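Local coordinates for actin-related protein 8 (Homo sapiens, PDB 4FO0) that binds ATP with low basal ATPase activity, does not polymerize, and serves as a proposed core subunit of the INO80 chromatin-remodelling complex, at residues V4-S7 against L8-Q11. Residues are numbered along the deposited sequence; the frame is centred on the assembly and turned at random.
Sequences VPES and LQEQ
Glu6 CA and CB lie over one face of the Gln9 carboxamide, with Glu6 CA 3.6 Å from Gln9 CD and Glu6 CG set obliquely above that face on the NE2 side. The two side chains run side by side and point the same way, carboxylate and amide planes 45° apart. It is thus the aliphatic part of Glu6 that packs on the amide, while Glu6 OE2 stands 3.9 Å from Gln9 NE2. Gln9 reaches this place because its CG sits between the backbone N and the carbonyl carbon (chi1 51°), which turns the extended chain back under Glu6. The backbone that joins the two residues turns back on itself. Leu8 N donates to Pro5 O over 3.2 Å, from above the carbonyl plane and fairly straight at hydrogen (159°), closing a type I beta-turn over Pro5-Leu8; a weak bond from Gln9 N to Glu6 O, 3.5 Å long, marks an overlapping turn one residue on. Apolar contact is sparse: Val4 CG1 meets Leu8 CB at 4.0 Å, the two side chains crossing at about a right angle, and Pro5 CD faces Leu8 CD1 at 4.3 Å. This local turn belongs to the N-terminal surface loop, where Val4 touches Ile12 and Glu10 touches Asn15 shortly before strand 17-21 enters the mixed sheet between strands 26-31 and 200-205.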
loop_
_atom_site.group_PDB
_atom_site.type_symbol
_atom_site.label_atom_id
_atom_site.label_comp_id
_atom_site.label_asym_id
_atom_site.label_seq_id
_atom_site.Cartn_x
_atom_site.Cartn_y
_atom_site.Cartn_z
ATOM N N VAL A 4 33.104 1.365 -5.301
ATOM C CA VAL A 4 33.322 1.430 -6.751
ATOM C C VAL A 4 33.363 2.856 -7.318
ATOM O O VAL A 4 32.401 3.613 -7.176
ATOM C CB VAL A 4 32.243 0.617 -7.502
ATOM C CG1 VAL A 4 32.606 0.478 -8.979
ATOM C CG2 VAL A 4 32.063 -0.751 -6.848
ATOM N N PRO A 5 34.473 3.217 -7.989
ATOM C CA PRO A 5 34.631 4.574 -8.530
ATOM C C PRO A 5 33.452 4.922 -9.422
ATOM O O PRO A 5 32.808 4.018 -9.962
ATOM C CB PRO A 5 35.911 4.477 -9.370
ATOM C CG PRO A 5 36.635 3.288 -8.823
ATOM C CD PRO A 5 35.565 2.324 -8.415
ATOM N N GLU A 6 33.159 6.205 -9.581
ATOM C CA GLU A 6 31.990 6.571 -10.359
ATOM C C GLU A 6 32.161 6.232 -11.833
ATOM O O GLU A 6 31.187 5.919 -12.520
ATOM C CB GLU A 6 31.605 8.032 -10.138
ATOM C CG GLU A 6 30.860 8.239 -8.824
ATOM C CD GLU A 6 30.130 9.567 -8.750
ATOM O OE1 GLU A 6 30.418 10.460 -9.580
ATOM O OE2 GLU A 6 29.266 9.713 -7.857
ATOM N N SER A 7 33.399 6.256 -12.313
ATOM C CA SER A 7 33.664 5.947 -13.716
ATOM C C SER A 7 33.238 4.519 -14.113
ATOM O O SER A 7 33.148 4.206 -15.302
ATOM C CB SER A 7 35.143 6.202 -14.065
ATOM O OG SER A 7 36.014 5.236 -13.487
ATOM N N LEU A 8 32.959 3.671 -13.121
ATOM C CA LEU A 8 32.718 2.242 -13.358
ATOM C C LEU A 8 31.383 1.706 -12.843
ATOM O O LEU A 8 31.024 0.561 -13.132
ATOM C CB LEU A 8 33.823 1.407 -12.706
ATOM C CG LEU A 8 35.197 1.396 -13.354
ATOM C CD1 LEU A 8 36.219 0.847 -12.372
ATOM C CD2 LEU A 8 35.153 0.558 -14.615
ATOM N N GLN A 9 30.664 2.508 -12.063
ATOM C CA GLN A 9 29.465 2.011 -11.390
ATOM C C GLN A 9 28.335 1.651 -12.353
ATOM O O GLN A 9 27.352 1.016 -11.959
ATOM C CB GLN A 9 28.987 2.990 -10.320
ATOM C CG GLN A 9 28.837 4.411 -10.800
ATOM C CD GLN A 9 28.680 5.377 -9.646
ATOM O OE1 GLN A 9 28.893 5.009 -8.486
ATOM N NE2 GLN A 9 28.305 6.618 -9.953
ATOM N N GLU A 10 28.487 2.044 -13.616
ATOM C CA GLU A 10 27.549 1.629 -14.648
ATOM C C GLU A 10 27.993 0.341 -15.320
ATOM O O GLU A 10 27.456 -0.044 -16.358
ATOM C CB GLU A 10 27.378 2.725 -15.687
ATOM C CG GLU A 10 26.624 3.929 -15.162
ATOM C CD GLU A 10 26.390 4.985 -16.224
ATOM O OE1 GLU A 10 26.928 4.838 -17.348
ATOM O OE2 GLU A 10 25.667 5.964 -15.928
ATOM N N GLN A 11 28.969 -0.334 -14.722
ATOM C CA GLN A 11 29.466 -1.570 -15.300
ATOM C C GLN A 11 29.410 -2.739 -14.329
ATOM O O GLN A 11 29.651 -3.887 -14.712
ATOM C CB GLN A 11 30.871 -1.375 -15.841
ATOM C CG GLN A 11 30.935 -0.372 -16.969
ATOM C CD GLN A 11 32.303 0.268 -17.077
ATOM O OE1 GLN A 11 33.329 -0.414 -16.976
ATOM N NE2 GLN A 11 32.328 1.588 -17.261
#